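Local coordinates for myosin regulatory light chain (Physarum polycephalum, PDB 2BL0), which serves as the regulatory light chain of a myosin II, built from paired EF-hands and holding a calcium ion in the crystal, at residues C[7-12]-C[59-64]; C[80-85]-C[135-140]. One frame throughout, in Å; residues are numbered along the deposited sequence.

Interaction 1 (C[7-12]-C[59-64]); sequences EFKEAF and IQFPEF. With CA (calcium ion), chain E.
Aromatic packing between the first helix of an EF-hand pair, at Phe8, Lys9 and Phe12, and the end of the calcium loop and the start of helix 61-72, at Phe61 and Phe64, joins the two hands. Phe12 is at the centre, its CG anti to the backbone N (chi1 -177°) and its ring pushed in between Phe61 and Phe64. Phe61 sets its ring edge toward one face of Phe12 in an offset edge-to-face pair, planes at 63°, while Phe61 CB stands over that face, 4.0 Å from the ring centroid. Phe64 meets the same ring obliquely, Phe64 CB lying 3.7 Å from Phe12 CD1. At the rim, Ile59 O lies in the ring plane, 3.5 Å from Phe12 CZ. Lys9 bends at chi2 and lays its CD over the centre of the Phe61 ring, 3.5 Å from the centroid, a CH-pi contact; its NZ is paired with Glu13. Phe8 O approaches the edge of Phe64, 3.4 Å from Phe64 CE2, while the Phe8 ring turns off to Leu65, Met68 and the chain of another protein. Within the loop, Glu63 binds calcium through both OE1 and OE2, and OE1 also accepts the Gln60 N-H at 2.8 Å, nearly straight, on its anti lone pair. The cohesion between the segments is thus apolar and aromatic: Phe61 and Phe64, flanking Glu63 in the sequence, pack the metal loop's exit against helix 3-15.

Interaction 2 (C[80-85]-C[135-140]); sequences ILRQAF and NFINTM
Leu81, Phe85, Phe136 and Ile137 meet in a buried, apolar contact that joins the first and last helices of the second EF-hand pair. Among the contacts of the aliphatic Leu81, whose CG is anti to the backbone N (chi1 176°), most run through CD2. Leu81 CD2 lies 3.7 Å from Phe136 CE1, equally far from Met140 CE, and 4.0 Å from Ile137 CG1; the Leu81 and Ile137 side chains lie alongside each other, pointing opposite ways. The aromatic contacts centre on Phe85. Phe85 CZ, at the ring edge, lies 4.0 Å from Phe136 CD1, the two side chains crossing at about a right angle, and Phe85 CD1 lies 3.9 Å from Ile137 CD1. An alanine in place of Phe85 would probably open a gap beside Ile137 and Phe136, leaving the Phe136 ring freer to turn. The one charged side chain, Arg82, crosses Ile137 almost perpendicularly, Arg82 NH1 lying 4.1 Å from Ile137 CD1 in van der Waals contact; its NH2 forms a salt bridge with Glu78, and NH1 a long, weak ion pair with Asp134. Around this contact, Phe85 stacks on Tyr133 and touches Phe120 of helix 114-124, and Phe136 packs on Ile123 of that helix. Apolar and aromatic side chains from the chain of another protein reach Phe85 and Met140, so the pairing of helix 78-87 with helix 134-137 belongs to a larger core.

Overall arrangement
Interaction 1 and interaction 2 each bring the first helix of an EF-hand pair against the region of that pair's last helix, on opposite sides of the chain's centre. Their centres are 24 Å apart and their nearest atoms about 7 Å, without touching. In the sequence they run in series: interaction 1 is complete before helix 61-72 gives way to helix 78-87, where interaction 2 begins. The calcium site belongs to the first pair, where Asp52, Thr54, Asn56, Lys58 and Glu63 bind the ion; interaction 1 contains Glu63, and interaction 2 lies away from the site. Both contacts also have residues packed against the chain of another protein, as expected for a light chain bound to its myosin partner.

Interaction 1 (C[7-12]-C[59-64])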
# COMPACT_ATOMS: atom_id res chain seq x y z
N GLU C 7 -19.40 -14.04 -3.71
CA GLU C 7 -19.76 -14.41 -2.36
C GLU C 7 -21.18 -13.92 -2.01
O GLU C 7 -21.97 -14.63 -1.39
CB GLU C 7 -18.75 -13.81 -1.39
CG GLU C 7 -18.96 -14.26 0.03
CD GLU C 7 -17.82 -13.89 0.93
OE1 GLU C 7 -17.53 -12.67 1.07
OE2 GLU C 7 -17.23 -14.82 1.52
N PHE C 8 -21.49 -12.69 -2.40
CA PHE C 8 -22.85 -12.21 -2.14
C PHE C 8 -23.87 -12.99 -2.93
O PHE C 8 -24.95 -13.25 -2.43
CB PHE C 8 -22.99 -10.71 -2.42
CG PHE C 8 -22.23 -9.85 -1.47
CD1 PHE C 8 -22.16 -10.16 -0.12
CD2 PHE C 8 -21.56 -8.72 -1.93
CE1 PHE C 8 -21.45 -9.35 0.75
CE2 PHE C 8 -20.86 -7.93 -1.07
CZ PHE C 8 -20.81 -8.26 0.28
N LYS C 9 -23.52 -13.42 -4.13
CA LYS C 9 -24.44 -14.21 -4.95
C LYS C 9 -24.65 -15.58 -4.31
O LYS C 9 -25.77 -16.06 -4.24
CB LYS C 9 -23.92 -14.32 -6.40
CG LYS C 9 -24.80 -15.13 -7.36
CD LYS C 9 -26.12 -14.45 -7.65
CE LYS C 9 -27.04 -15.30 -8.52
NZ LYS C 9 -28.44 -15.27 -8.00
N GLU C 10 -23.57 -16.19 -3.82
CA GLU C 10 -23.66 -17.49 -3.15
C GLU C 10 -24.58 -17.39 -1.92
O GLU C 10 -25.41 -18.26 -1.70
CB GLU C 10 -22.26 -18.01 -2.77
CG GLU C 10 -21.47 -18.49 -3.97
CD GLU C 10 -19.99 -18.73 -3.69
OE1 GLU C 10 -19.53 -18.46 -2.57
OE2 GLU C 10 -19.29 -19.20 -4.62
N ALA C 11 -24.44 -16.32 -1.15
CA ALA C 11 -25.28 -16.10 0.03
C ALA C 11 -26.73 -15.94 -0.37
O ALA C 11 -27.61 -16.52 0.24
CB ALA C 11 -24.82 -14.89 0.80
N PHE C 12 -26.98 -15.10 -1.38
CA PHE C 12 -28.34 -14.89 -1.85
C PHE C 12 -28.97 -16.23 -2.26
O PHE C 12 -30.14 -16.51 -1.97
CB PHE C 12 -28.34 -13.91 -3.03
CG PHE C 12 -29.72 -13.58 -3.54
CD1 PHE C 12 -30.45 -12.56 -2.96
CD2 PHE C 12 -30.27 -14.32 -4.57
CE1 PHE C 12 -31.73 -12.27 -3.43
CE2 PHE C 12 -31.55 -14.04 -5.04
CZ PHE C 12 -32.27 -13.01 -4.47
N ILE C 59 -37.19 -9.11 -3.02
CA ILE C 59 -35.78 -8.73 -3.08
C ILE C 59 -35.12 -9.55 -4.19
O ILE C 59 -34.98 -10.76 -4.06
CB ILE C 59 -35.05 -9.02 -1.74
CG1 ILE C 59 -35.71 -8.31 -0.55
CG2 ILE C 59 -33.55 -8.60 -1.87
CD1 ILE C 59 -35.24 -8.80 0.82
N GLN C 60 -34.75 -8.89 -5.29
CA GLN C 60 -33.99 -9.53 -6.37
C GLN C 60 -32.51 -9.55 -5.99
O GLN C 60 -32.07 -8.74 -5.19
CB GLN C 60 -34.14 -8.77 -7.69
CG GLN C 60 -35.56 -8.34 -8.10
CD GLN C 60 -36.55 -9.49 -8.17
OE1 GLN C 60 -37.74 -9.32 -7.84
NE2 GLN C 60 -36.08 -10.67 -8.60
N PHE C 61 -31.73 -10.42 -6.61
CA PHE C 61 -30.30 -10.39 -6.36
C PHE C 61 -29.67 -9.00 -6.56
O PHE C 61 -28.94 -8.54 -5.69
CB PHE C 61 -29.51 -11.44 -7.17
CG PHE C 61 -28.03 -11.33 -6.97
CD1 PHE C 61 -27.50 -11.46 -5.69
CD2 PHE C 61 -27.18 -11.01 -8.02
CE1 PHE C 61 -26.15 -11.31 -5.46
CE2 PHE C 61 -25.82 -10.87 -7.79
CZ PHE C 61 -25.31 -11.01 -6.50
N PRO C 62 -29.88 -8.30 -7.68
CA PRO C 62 -29.25 -6.97 -7.82
C PRO C 62 -29.57 -5.99 -6.68
O PRO C 62 -28.71 -5.17 -6.37
CB PRO C 62 -29.76 -6.47 -9.16
CG PRO C 62 -30.02 -7.76 -9.96
CD PRO C 62 -30.54 -8.73 -8.94
N GLU C 63 -30.77 -6.08 -6.11
CA GLU C 63 -31.16 -5.26 -4.96
C GLU C 63 -30.35 -5.63 -3.71
O GLU C 63 -29.84 -4.76 -3.02
CB GLU C 63 -32.65 -5.41 -4.69
CG GLU C 63 -33.55 -4.77 -5.74
CD GLU C 63 -35.02 -5.01 -5.45
OE1 GLU C 63 -35.41 -6.17 -5.45
OE2 GLU C 63 -35.79 -4.07 -5.12
N PHE C 64 -30.27 -6.92 -3.43
CA PHE C 64 -29.47 -7.45 -2.32
C PHE C 64 -28.00 -7.04 -2.52
O PHE C 64 -27.36 -6.56 -1.59
CB PHE C 64 -29.61 -8.97 -2.30
CG PHE C 64 -28.75 -9.67 -1.28
CD1 PHE C 64 -29.12 -9.68 0.06
CD2 PHE C 64 -27.59 -10.34 -1.66
CE1 PHE C 64 -28.35 -10.33 1.01
CE2 PHE C 64 -26.80 -11.00 -0.72
CZ PHE C 64 -27.18 -11.00 0.63
CA CA E . -37.79 -5.44 -5.30

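Interaction 2 (C[80-85]-C[135-140])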
# COMPACT_ATOMS: atom_id res chain seq x y z
N ILE C 80 -6.51 -11.30 2.53
CA ILE C 80 -5.92 -9.99 2.30
C ILE C 80 -5.76 -9.25 3.63
O ILE C 80 -4.75 -8.57 3.83
CB ILE C 80 -6.72 -9.19 1.25
CG1 ILE C 80 -6.34 -9.70 -0.15
CG2 ILE C 80 -6.42 -7.69 1.34
CD1 ILE C 80 -7.23 -9.25 -1.26
N LEU C 81 -6.73 -9.40 4.52
CA LEU C 81 -6.67 -8.78 5.84
C LEU C 81 -5.57 -9.43 6.69
O LEU C 81 -4.84 -8.74 7.42
CB LEU C 81 -8.03 -8.87 6.54
CG LEU C 81 -8.13 -8.35 7.98
CD1 LEU C 81 -7.64 -6.91 8.10
CD2 LEU C 81 -9.56 -8.47 8.51
N ARG C 82 -5.44 -10.75 6.59
CA ARG C 82 -4.40 -11.49 7.30
C ARG C 82 -3.01 -11.02 6.90
O ARG C 82 -2.18 -10.71 7.76
CB ARG C 82 -4.53 -13.00 7.02
CG ARG C 82 -3.40 -13.86 7.60
CD ARG C 82 -3.66 -15.38 7.52
NE ARG C 82 -5.05 -15.72 7.79
CZ ARG C 82 -5.63 -15.67 8.98
NH1 ARG C 82 -4.94 -15.31 10.07
NH2 ARG C 82 -6.91 -15.98 9.10
N GLN C 83 -2.77 -10.97 5.59
CA GLN C 83 -1.53 -10.44 5.01
C GLN C 83 -1.24 -9.00 5.43
O GLN C 83 -0.07 -8.63 5.55
CB GLN C 83 -1.61 -10.46 3.48
CG GLN C 83 -1.41 -11.80 2.82
CD GLN C 83 -1.38 -11.67 1.31
OE1 GLN C 83 -0.53 -10.98 0.76
NE2 GLN C 83 -2.33 -12.33 0.63
N ALA C 84 -2.28 -8.19 5.58
CA ALA C 84 -2.12 -6.78 5.95
C ALA C 84 -1.61 -6.69 7.38
O ALA C 84 -0.76 -5.86 7.69
CB ALA C 84 -3.43 -6.04 5.80
N PHE C 85 -2.12 -7.55 8.25
CA PHE C 85 -1.59 -7.66 9.61
C PHE C 85 -0.16 -8.21 9.60
O PHE C 85 0.66 -7.82 10.43
CB PHE C 85 -2.51 -8.54 10.48
CG PHE C 85 -3.75 -7.81 10.99
CD1 PHE C 85 -5.02 -8.28 10.68
CD2 PHE C 85 -3.64 -6.68 11.79
CE1 PHE C 85 -6.15 -7.63 11.15
CE2 PHE C 85 -4.77 -6.03 12.27
CZ PHE C 85 -6.03 -6.51 11.95
N ASN C 135 -8.49 -12.15 16.99
CA ASN C 135 -9.77 -11.88 17.66
C ASN C 135 -10.65 -10.99 16.79
O ASN C 135 -11.86 -11.18 16.75
CB ASN C 135 -9.56 -11.22 19.02
CG ASN C 135 -8.95 -12.17 20.04
OD1 ASN C 135 -8.17 -13.04 19.68
ND2 ASN C 135 -9.34 -12.03 21.30
N PHE C 136 -10.03 -10.04 16.08
CA PHE C 136 -10.78 -9.20 15.13
C PHE C 136 -11.18 -9.96 13.86
O PHE C 136 -12.34 -9.92 13.44
CB PHE C 136 -10.00 -7.95 14.74
CG PHE C 136 -10.64 -7.19 13.60
CD1 PHE C 136 -9.99 -7.03 12.38
CD2 PHE C 136 -11.92 -6.66 13.73
CE1 PHE C 136 -10.58 -6.33 11.34
CE2 PHE C 136 -12.52 -5.98 12.69
CZ PHE C 136 -11.86 -5.82 11.49
N ILE C 137 -10.21 -10.63 13.24
CA ILE C 137 -10.45 -11.32 11.97
C ILE C 137 -11.54 -12.36 12.10
O ILE C 137 -12.45 -12.42 11.28
CB ILE C 137 -9.19 -12.04 11.49
CG1 ILE C 137 -8.08 -11.05 11.12
CG2 ILE C 137 -9.51 -12.91 10.27
CD1 ILE C 137 -6.80 -11.73 10.74
N ASN C 138 -11.41 -13.20 13.13
CA ASN C 138 -12.34 -14.30 13.34
C ASN C 138 -13.76 -13.85 13.63
O ASN C 138 -14.68 -14.63 13.48
CB ASN C 138 -11.86 -15.22 14.46
CG ASN C 138 -10.59 -15.97 14.11
OD1 ASN C 138 -9.90 -16.49 14.98
ND2 ASN C 138 -10.28 -16.04 12.81
N THR C 139 -13.93 -12.58 14.01
CA THR C 139 -15.28 -12.03 14.18
C THR C 139 -15.97 -11.76 12.85
O THR C 139 -17.17 -11.51 12.81
CB THR C 139 -15.29 -10.76 15.05
OG1 THR C 139 -14.22 -10.79 16.00
CG2 THR C 139 -16.53 -10.75 15.94
N MET C 140 -15.21 -11.81 11.76
CA MET C 140 -15.74 -11.58 10.42
C MET C 140 -15.77 -12.85 9.57
O MET C 140 -16.64 -13.00 8.71
CB MET C 140 -14.92 -10.48 9.73
CG MET C 140 -15.74 -9.26 9.43
SD MET C 140 -14.86 -7.74 9.17
CE MET C 140 -13.21 -8.24 8.71